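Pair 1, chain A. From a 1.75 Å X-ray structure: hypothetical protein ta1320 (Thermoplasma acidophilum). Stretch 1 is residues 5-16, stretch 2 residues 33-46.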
# COMPACT_ATOMS: atom_id res chain seq x y z
N GLY A 5 -20.24 -1.25 20.31
CA GLY A 5 -19.60 -2.23 19.45
C GLY A 5 -18.83 -1.57 18.32
O GLY A 5 -19.20 -0.50 17.84
N ILE A 6 -17.75 -2.21 17.89
CA ILE A 6 -16.92 -1.67 16.82
C ILE A 6 -17.67 -1.61 15.49
O ILE A 6 -17.43 -0.71 14.68
CB ILE A 6 -15.63 -2.51 16.66
CG1 ILE A 6 -14.66 -1.80 15.72
CG2 ILE A 6 -15.98 -3.90 16.14
CD1 ILE A 6 -13.32 -2.49 15.59
N LYS A 7 -18.59 -2.54 15.26
CA LYS A 7 -19.35 -2.55 14.02
C LYS A 7 -20.23 -1.31 13.97
O LYS A 7 -20.31 -0.64 12.94
CB LYS A 7 -20.18 -3.84 13.92
CG LYS A 7 -20.89 -4.08 12.59
CD LYS A 7 -22.26 -3.41 12.55
CE LYS A 7 -23.05 -3.82 11.31
NZ LYS A 7 -24.40 -3.19 11.29
N ASN A 8 -20.87 -0.98 15.09
CA ASN A 8 -21.73 0.19 15.14
C ASN A 8 -20.92 1.48 15.12
O ASN A 8 -21.31 2.46 14.49
CB ASN A 8 -22.62 0.16 16.38
CG ASN A 8 -23.77 -0.81 16.25
OD1 ASN A 8 -24.55 -0.74 15.30
ND2 ASN A 8 -23.88 -1.73 17.20
N ASP A 9 -19.78 1.47 15.80
CA ASP A 9 -18.92 2.65 15.85
C ASP A 9 -18.33 2.96 14.47
O ASP A 9 -18.18 4.12 14.10
CB ASP A 9 -17.78 2.46 16.87
CG ASP A 9 -18.29 2.31 18.29
OD1 ASP A 9 -19.39 2.83 18.59
OD2 ASP A 9 -17.59 1.70 19.12
N LEU A 10 -18.00 1.91 13.72
CA LEU A 10 -17.46 2.09 12.37
C LEU A 10 -18.59 2.55 11.46
O LEU A 10 -18.43 3.48 10.67
CB LEU A 10 -16.89 0.78 11.83
CG LEU A 10 -16.41 0.79 10.37
CD1 LEU A 10 -15.26 1.77 10.20
CD2 LEU A 10 -15.97 -0.61 9.97
N GLU A 11 -19.73 1.89 11.58
CA GLU A 11 -20.89 2.23 10.75
C GLU A 11 -21.24 3.71 10.80
O GLU A 11 -21.50 4.31 9.76
CB GLU A 11 -22.10 1.39 11.17
CG GLU A 11 -23.21 1.39 10.13
CD GLU A 11 -24.46 0.65 10.57
OE1 GLU A 11 -24.34 -0.39 11.25
OE2 GLU A 11 -25.57 1.12 10.24
N ILE A 12 -21.24 4.31 11.99
CA ILE A 12 -21.59 5.72 12.07
C ILE A 12 -20.55 6.61 11.41
O ILE A 12 -20.88 7.70 10.94
CB ILE A 12 -21.83 6.18 13.54
CG1 ILE A 12 -20.62 5.86 14.40
CG2 ILE A 12 -23.08 5.51 14.08
CD1 ILE A 12 -20.76 6.33 15.84
N ARG A 13 -19.30 6.16 11.35
CA ARG A 13 -18.28 6.96 10.69
C ARG A 13 -18.47 6.83 9.18
O ARG A 13 -18.25 7.78 8.43
CB ARG A 13 -16.87 6.49 11.10
CG ARG A 13 -16.52 6.82 12.56
CD ARG A 13 -16.47 8.34 12.79
NE ARG A 13 -15.34 8.97 12.12
CZ ARG A 13 -14.11 9.05 12.62
NH1 ARG A 13 -13.84 8.52 13.81
NH2 ARG A 13 -13.15 9.64 11.93
N LEU A 14 -18.89 5.66 8.72
CA LEU A 14 -19.13 5.46 7.30
C LEU A 14 -20.36 6.23 6.83
O LEU A 14 -20.42 6.69 5.69
CB LEU A 14 -19.31 3.97 6.98
CG LEU A 14 -18.10 3.06 7.20
CD1 LEU A 14 -18.44 1.61 6.82
CD2 LEU A 14 -16.93 3.57 6.36
N GLN A 15 -21.34 6.40 7.71
CA GLN A 15 -22.55 7.12 7.34
C GLN A 15 -22.29 8.60 7.07
O GLN A 15 -23.09 9.26 6.41
CB GLN A 15 -23.62 6.92 8.43
CG GLN A 15 -24.09 5.46 8.51
CD GLN A 15 -24.82 5.14 9.80
OE1 GLN A 15 -24.53 5.72 10.85
NE2 GLN A 15 -25.74 4.19 9.74
N LYS A 16 -21.17 9.10 7.56
CA LYS A 16 -20.81 10.50 7.35
C LYS A 16 -20.32 10.74 5.92
O LYS A 16 -20.38 11.85 5.41
CB LYS A 16 -19.74 10.93 8.35
CG LYS A 16 -20.15 10.77 9.80
CD LYS A 16 -19.03 11.17 10.74
CE LYS A 16 -19.41 10.91 12.19
NZ LYS A 16 -18.28 11.22 13.12
N ASP A 33 -24.44 -0.67 1.35
CA ASP A 33 -24.84 0.29 2.37
C ASP A 33 -23.85 0.27 3.53
O ASP A 33 -23.04 -0.66 3.65
CB ASP A 33 -26.25 -0.05 2.87
CG ASP A 33 -26.31 -1.39 3.56
OD1 ASP A 33 -26.02 -1.44 4.77
OD2 ASP A 33 -26.64 -2.40 2.90
N ALA A 34 -23.91 1.29 4.39
CA ALA A 34 -22.98 1.40 5.51
C ALA A 34 -22.99 0.22 6.47
O ALA A 34 -21.94 -0.17 6.98
CB ALA A 34 -23.22 2.71 6.27
N SER A 35 -24.17 -0.36 6.73
CA SER A 35 -24.28 -1.50 7.64
C SER A 35 -23.56 -2.73 7.08
O SER A 35 -22.74 -3.35 7.76
CB SER A 35 -25.75 -1.83 7.89
OG SER A 35 -25.88 -2.95 8.76
N THR A 36 -23.89 -3.07 5.84
CA THR A 36 -23.28 -4.22 5.18
C THR A 36 -21.77 -4.01 5.04
O THR A 36 -20.99 -4.94 5.26
CB THR A 36 -23.91 -4.44 3.79
OG1 THR A 36 -25.31 -4.71 3.95
CG2 THR A 36 -23.25 -5.63 3.10
N ALA A 37 -21.37 -2.80 4.68
CA ALA A 37 -19.95 -2.49 4.52
C ALA A 37 -19.21 -2.66 5.84
O ALA A 37 -18.12 -3.24 5.88
CB ALA A 37 -19.78 -1.07 4.01
N ALA A 38 -19.80 -2.15 6.92
CA ALA A 38 -19.19 -2.27 8.24
C ALA A 38 -19.09 -3.74 8.65
O ALA A 38 -18.06 -4.16 9.17
CB ALA A 38 -20.01 -1.48 9.26
N TYR A 39 -20.14 -4.52 8.41
CA TYR A 39 -20.14 -5.94 8.77
C TYR A 39 -18.99 -6.66 8.06
O TYR A 39 -18.21 -7.39 8.68
CB TYR A 39 -21.45 -6.60 8.36
CG TYR A 39 -21.49 -8.09 8.64
CD1 TYR A 39 -21.72 -8.56 9.93
CD2 TYR A 39 -21.28 -9.02 7.63
CE1 TYR A 39 -21.75 -9.93 10.21
CE2 TYR A 39 -21.30 -10.39 7.89
CZ TYR A 39 -21.54 -10.83 9.19
OH TYR A 39 -21.56 -12.19 9.47
N PHE A 40 -18.92 -6.46 6.75
CA PHE A 40 -17.91 -7.08 5.90
C PHE A 40 -16.50 -6.72 6.36
O PHE A 40 -15.65 -7.60 6.55
CB PHE A 40 -18.15 -6.62 4.45
CG PHE A 40 -17.13 -7.09 3.45
CD1 PHE A 40 -16.86 -8.45 3.28
CD2 PHE A 40 -16.51 -6.17 2.61
CE1 PHE A 40 -15.98 -8.88 2.28
CE2 PHE A 40 -15.64 -6.58 1.61
CZ PHE A 40 -15.37 -7.95 1.44
N LEU A 41 -16.25 -5.42 6.57
CA LEU A 41 -14.93 -4.96 7.01
C LEU A 41 -14.53 -5.46 8.39
O LEU A 41 -13.36 -5.79 8.61
CB LEU A 41 -14.86 -3.43 6.97
CG LEU A 41 -14.91 -2.79 5.57
CD1 LEU A 41 -14.92 -1.27 5.71
CD2 LEU A 41 -13.71 -3.23 4.74
N ILE A 42 -15.47 -5.52 9.33
CA ILE A 42 -15.13 -6.00 10.66
C ILE A 42 -14.71 -7.48 10.60
O ILE A 42 -13.82 -7.91 11.35
CB ILE A 42 -16.31 -5.82 11.65
CG1 ILE A 42 -16.55 -4.32 11.88
CG2 ILE A 42 -16.00 -6.52 12.97
CD1 ILE A 42 -15.31 -3.55 12.32
N GLU A 43 -15.32 -8.25 9.70
CA GLU A 43 -14.92 -9.65 9.56
C GLU A 43 -13.44 -9.71 9.15
O GLU A 43 -12.66 -10.47 9.71
CB GLU A 43 -15.75 -10.36 8.49
CG GLU A 43 -17.19 -10.65 8.87
CD GLU A 43 -17.85 -11.60 7.90
OE1 GLU A 43 -17.56 -11.51 6.69
OE2 GLU A 43 -18.66 -12.44 8.35
N ILE A 44 -13.07 -8.89 8.17
CA ILE A 44 -11.69 -8.87 7.70
C ILE A 44 -10.76 -8.42 8.83
O ILE A 44 -9.65 -8.93 8.99
CB ILE A 44 -11.53 -7.92 6.48
CG1 ILE A 44 -12.52 -8.33 5.38
CG2 ILE A 44 -10.09 -7.97 5.96
CD1 ILE A 44 -12.47 -7.45 4.12
N TYR A 45 -11.24 -7.46 9.62
CA TYR A 45 -10.49 -6.93 10.74
C TYR A 45 -10.26 -8.01 11.80
O TYR A 45 -9.16 -8.17 12.31
CB TYR A 45 -11.26 -5.75 11.34
CG TYR A 45 -10.65 -5.14 12.58
CD1 TYR A 45 -9.56 -4.27 12.49
CD2 TYR A 45 -11.17 -5.42 13.84
CE1 TYR A 45 -9.02 -3.68 13.64
CE2 TYR A 45 -10.64 -4.85 14.98
CZ TYR A 45 -9.57 -3.98 14.88
OH TYR A 45 -9.06 -3.42 16.04
N ASN A 46 -11.32 -8.75 12.12
CA ASN A 46 -11.21 -9.82 13.11
C ASN A 46 -10.35 -10.98 12.59
O ASN A 46 -9.84 -11.77 13.39
CB ASN A 46 -12.61 -10.30 13.53
CG ASN A 46 -13.38 -9.25 14.33
OD1 ASN A 46 -12.79 -8.42 15.03
ND2 ASN A 46 -14.70 -9.31 14.26

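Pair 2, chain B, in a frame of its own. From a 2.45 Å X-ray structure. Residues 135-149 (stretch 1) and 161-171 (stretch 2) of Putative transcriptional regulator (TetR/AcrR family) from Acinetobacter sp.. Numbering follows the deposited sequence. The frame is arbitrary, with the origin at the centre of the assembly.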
# COMPACT_ATOMS: atom_id res chain seq x y z
N GLY B 135 9.50 -5.85 -11.99
CA GLY B 135 10.44 -5.21 -11.09
C GLY B 135 10.25 -5.71 -9.67
O GLY B 135 11.20 -6.13 -8.96
N VAL B 136 8.99 -5.75 -9.26
CA VAL B 136 8.69 -6.10 -7.89
C VAL B 136 8.99 -7.57 -7.70
O VAL B 136 9.55 -7.95 -6.68
CB VAL B 136 7.23 -5.80 -7.50
CG1 VAL B 136 6.94 -6.37 -6.20
CG2 VAL B 136 7.00 -4.34 -7.48
N LYS B 137 8.63 -8.39 -8.67
CA LYS B 137 8.98 -9.84 -8.58
C LYS B 137 10.50 -10.07 -8.48
O LYS B 137 10.96 -10.95 -7.77
CB LYS B 137 8.45 -10.62 -9.77
CG LYS B 137 6.95 -10.75 -9.89
CD LYS B 137 6.33 -11.69 -8.87
CE LYS B 137 5.08 -12.42 -9.48
NZ LYS B 137 4.23 -11.55 -10.43
N ARG B 138 11.28 -9.28 -9.18
CA ARG B 138 12.71 -9.43 -9.07
C ARG B 138 13.29 -9.03 -7.70
O ARG B 138 14.20 -9.71 -7.19
CB ARG B 138 13.40 -8.65 -10.17
CG ARG B 138 13.56 -9.44 -11.44
CD ARG B 138 14.60 -8.76 -12.29
NE ARG B 138 14.13 -7.54 -12.95
CZ ARG B 138 14.93 -6.51 -13.29
NH1 ARG B 138 14.42 -5.45 -13.92
NH2 ARG B 138 16.24 -6.51 -12.98
N LEU B 139 12.77 -7.95 -7.13
CA LEU B 139 13.19 -7.50 -5.83
C LEU B 139 12.87 -8.54 -4.79
O LEU B 139 13.72 -8.93 -4.02
CB LEU B 139 12.57 -6.16 -5.53
CG LEU B 139 12.91 -5.61 -4.15
CD1 LEU B 139 14.40 -5.37 -4.01
CD2 LEU B 139 12.11 -4.36 -3.88
N ILE B 140 11.70 -9.11 -4.80
CA ILE B 140 11.39 -10.12 -3.78
C ILE B 140 12.39 -11.29 -3.92
O ILE B 140 12.84 -11.86 -2.94
CB ILE B 140 9.92 -10.57 -3.88
CG1 ILE B 140 8.99 -9.40 -3.48
CG2 ILE B 140 9.67 -11.78 -3.03
CD1 ILE B 140 7.44 -9.70 -3.69
N ALA B 141 12.77 -11.61 -5.14
CA ALA B 141 13.63 -12.74 -5.43
C ALA B 141 15.09 -12.45 -5.02
O ALA B 141 15.74 -13.32 -4.49
CB ALA B 141 13.52 -13.14 -6.96
N ARG B 142 15.59 -11.24 -5.24
CA ARG B 142 16.87 -10.82 -4.62
C ARG B 142 16.79 -10.92 -3.09
O ARG B 142 17.67 -11.47 -2.49
CB ARG B 142 17.24 -9.38 -4.98
CG ARG B 142 17.52 -9.07 -6.42
CD ARG B 142 18.84 -9.58 -6.84
NE ARG B 142 20.01 -8.81 -6.38
CZ ARG B 142 20.38 -7.62 -6.86
NH1 ARG B 142 21.48 -7.03 -6.39
NH2 ARG B 142 19.65 -7.00 -7.79
N MSE B 143 15.75 -10.41 -2.44
CA MSE B 143 15.65 -10.62 -0.99
C MSE B 143 15.71 -12.11 -0.66
O MSE B 143 16.28 -12.51 0.34
CB MSE B 143 14.40 -10.01 -0.37
CG MSE B 143 14.38 -8.49 -0.42
SE MSE B 143 12.69 -7.75 0.23
CE MSE B 143 12.39 -6.80 -1.33
N ALA B 144 15.08 -12.91 -1.51
CA ALA B 144 15.02 -14.35 -1.31
C ALA B 144 16.42 -14.92 -1.35
O ALA B 144 16.78 -15.63 -0.46
CB ALA B 144 14.11 -15.02 -2.38
N ASP B 145 17.17 -14.59 -2.41
CA ASP B 145 18.55 -15.05 -2.62
C ASP B 145 19.36 -14.71 -1.34
O ASP B 145 20.08 -15.56 -0.79
CB ASP B 145 19.18 -14.37 -3.86
CG ASP B 145 18.51 -14.80 -5.20
OD1 ASP B 145 17.92 -15.92 -5.23
OD2 ASP B 145 18.56 -14.05 -6.23
N LEU B 146 19.17 -13.50 -0.84
CA LEU B 146 19.91 -12.98 0.30
C LEU B 146 19.44 -13.68 1.60
O LEU B 146 20.24 -14.06 2.43
CB LEU B 146 19.74 -11.46 0.30
CG LEU B 146 20.64 -10.58 1.10
CD1 LEU B 146 22.15 -10.75 0.71
CD2 LEU B 146 20.17 -9.18 0.98
N ILE B 147 18.16 -13.96 1.77
CA ILE B 147 17.78 -14.69 2.98
C ILE B 147 18.41 -16.09 2.96
O ILE B 147 18.72 -16.68 4.02
CB ILE B 147 16.27 -14.71 3.16
CG1 ILE B 147 15.76 -13.29 3.46
CG2 ILE B 147 15.85 -15.63 4.31
CD1 ILE B 147 14.27 -13.08 3.23
N ARG B 148 18.60 -16.66 1.76
CA ARG B 148 19.05 -18.04 1.69
C ARG B 148 20.56 -18.05 2.00
O ARG B 148 20.99 -18.79 2.88
CB ARG B 148 18.67 -18.72 0.37
CG ARG B 148 19.81 -19.40 -0.34
CD ARG B 148 19.48 -20.76 -0.81
NE ARG B 148 18.78 -20.73 -2.08
CZ ARG B 148 18.80 -21.75 -2.97
NH1 ARG B 148 19.50 -22.85 -2.72
NH2 ARG B 148 18.12 -21.66 -4.11
N ILE B 149 21.34 -17.19 1.34
CA ILE B 149 22.72 -16.97 1.72
C ILE B 149 22.84 -16.77 3.23
O ILE B 149 23.69 -17.37 3.85
CB ILE B 149 23.39 -15.81 0.94
CG1 ILE B 149 23.54 -16.16 -0.56
CG2 ILE B 149 24.79 -15.55 1.47
CD1 ILE B 149 23.71 -14.91 -1.48
N VAL B 161 11.14 -20.70 5.03
CA VAL B 161 11.73 -20.83 3.72
C VAL B 161 11.92 -19.44 3.08
O VAL B 161 11.10 -18.61 3.20
CB VAL B 161 10.78 -21.79 2.90
CG1 VAL B 161 10.43 -21.22 1.55
CG2 VAL B 161 11.44 -23.13 2.86
N PRO B 162 13.03 -19.21 2.39
CA PRO B 162 13.31 -17.90 1.87
C PRO B 162 12.29 -17.26 1.02
O PRO B 162 12.18 -16.03 1.03
CB PRO B 162 14.55 -18.12 1.01
CG PRO B 162 15.16 -19.25 1.50
CD PRO B 162 14.21 -20.07 2.30
N ASP B 163 11.56 -18.04 0.25
CA ASP B 163 10.64 -17.47 -0.70
C ASP B 163 9.39 -16.96 0.04
O ASP B 163 8.73 -16.01 -0.43
CB ASP B 163 10.36 -18.50 -1.80
CG ASP B 163 11.66 -18.95 -2.50
OD1 ASP B 163 11.91 -18.34 -3.60
OD2 ASP B 163 12.47 -19.82 -1.89
N VAL B 164 9.07 -17.56 1.19
CA VAL B 164 7.98 -17.10 2.05
C VAL B 164 8.46 -15.88 2.82
O VAL B 164 7.79 -14.86 2.92
CB VAL B 164 7.47 -18.26 3.00
CG1 VAL B 164 6.49 -17.78 4.04
CG2 VAL B 164 6.83 -19.34 2.17
N LEU B 165 9.68 -15.91 3.33
CA LEU B 165 10.03 -14.84 4.26
C LEU B 165 10.20 -13.53 3.48
O LEU B 165 9.83 -12.48 3.95
CB LEU B 165 11.25 -15.24 5.06
CG LEU B 165 11.68 -14.36 6.21
CD1 LEU B 165 10.58 -14.14 7.24
CD2 LEU B 165 12.90 -15.03 6.87
N ALA B 166 10.75 -13.59 2.29
CA ALA B 166 10.95 -12.39 1.53
C ALA B 166 9.62 -11.73 1.23
O ALA B 166 9.55 -10.52 1.16
CB ALA B 166 11.67 -12.69 0.29
N GLN B 167 8.55 -12.51 1.06
CA GLN B 167 7.22 -11.95 0.79
C GLN B 167 6.62 -11.32 2.06
O GLN B 167 6.04 -10.23 2.01
CB GLN B 167 6.24 -13.03 0.32
CG GLN B 167 6.39 -13.47 -1.15
CD GLN B 167 5.45 -14.63 -1.50
OE1 GLN B 167 4.22 -14.43 -1.76
NE2 GLN B 167 6.00 -15.82 -1.49
N VAL B 168 6.73 -12.05 3.16
CA VAL B 168 6.29 -11.55 4.37
C VAL B 168 6.95 -10.21 4.66
O VAL B 168 6.28 -9.20 4.93
CB VAL B 168 6.65 -12.47 5.49
CG1 VAL B 168 6.40 -11.70 6.81
CG2 VAL B 168 5.84 -13.74 5.37
N ILE B 169 8.26 -10.21 4.61
CA ILE B 169 8.98 -8.98 4.91
C ILE B 169 8.57 -7.87 3.93
O ILE B 169 8.16 -6.74 4.35
CB ILE B 169 10.48 -9.21 4.89
CG1 ILE B 169 10.90 -10.03 6.07
CG2 ILE B 169 11.22 -7.90 4.91
CD1 ILE B 169 12.33 -10.48 5.97
N TYR B 170 8.59 -8.19 2.63
CA TYR B 170 8.26 -7.15 1.68
C TYR B 170 6.79 -6.65 1.80
O TYR B 170 6.52 -5.47 1.68
CB TYR B 170 8.62 -7.57 0.27
CG TYR B 170 8.49 -6.45 -0.72
CD1 TYR B 170 9.52 -5.55 -0.92
CD2 TYR B 170 7.37 -6.29 -1.48
CE1 TYR B 170 9.42 -4.52 -1.88
CE2 TYR B 170 7.27 -5.26 -2.43
CZ TYR B 170 8.31 -4.41 -2.63
OH TYR B 170 8.20 -3.40 -3.56
N GLN B 171 5.88 -7.55 2.10
CA GLN B 171 4.50 -7.16 2.25
C GLN B 171 4.32 -6.27 3.46
O GLN B 171 3.65 -5.28 3.35
CB GLN B 171 3.61 -8.37 2.40
CG GLN B 171 3.33 -9.03 1.07
CD GLN B 171 2.64 -10.35 1.19
OE1 GLN B 171 2.56 -11.10 0.24
NE2 GLN B 171 2.13 -10.64 2.34

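Pair 1 carries a polar link across its helices; pair 2 carries none. In pair 1, Lys A7 NZ donates a hydrogen bond to Ser A35 OG at 2.9 Å. The same nitrogen forms a salt bridge with Glu A11 OE1 at 2.8 Å, one turn along its own helix. The matching positions in pair 2 are Ile B140, Asp B163 and Ala B144. No hydrogen bond crosses there, and the contact rests on packing.

The backbones nevertheless agree closely. The central 14 residues superpose with an RMSD of 0.4 Å. In both pairs two helices cross steeply, nearer antiparallel than parallel, with 132° between their directions in pair 1 and 124° in pair 2. Their axes approach to 8.8 Å and 8.2 Å. The buried surface is also similar, 601 Å² and 627 Å².

An alanine on the second helix is common to both. Ala A38 matches Ala B166, and each points toward the partner helix as a knob in a hole of four residues. Ala A38 sits among Lys A7, Leu A10, Glu A11 and Leu A14. Ala B166 sits among the matching Ile B140, Met B143, Ala B144 and Ile B147. Each methyl packs against a backbone carbonyl of the first helix: Ala A38 CB lies 3.8 Å from Lys A7 O, and Ala B166 CB lies 3.5 Å from Ile B140 O.

One turn on, Ile A42 matches Tyr B170, and the solutions diverge. Ile A42 CD1 packs 3.8 Å from Leu A10 CD2 and 3.9 Å from Ile A6 CG1. Tyr B170 has the larger side chain. Its ring lies among Val B136, Leu B139, Ile B140 and Met B143, the last a selenomethionine. Met B143 CE comes to 3.2 Å from Tyr B170 CD1, and Leu B139 CD2 to 3.4 Å from Tyr B170 CE1.

Leu A14 and Ile B147 fill nearly the same space, with side-chain centres 0.5 Å apart. Leu A14 CD1 meets Ala A37 CB at 4.1 Å. Ile B147 CG2 meets the larger Leu B165 at its CD2, 4.0 Å away, and Ile B147 CD1 reaches Ile B169 CD1 at 4.2 Å.

The start of the second helix also differs. Asp A33 caps it by accepting from Thr A36 N at its OD1, 2.9 Å away. Val B161 holds the same N-cap position without a polar side chain. Next come Ala A34 and Pro B162, both facing the first helix.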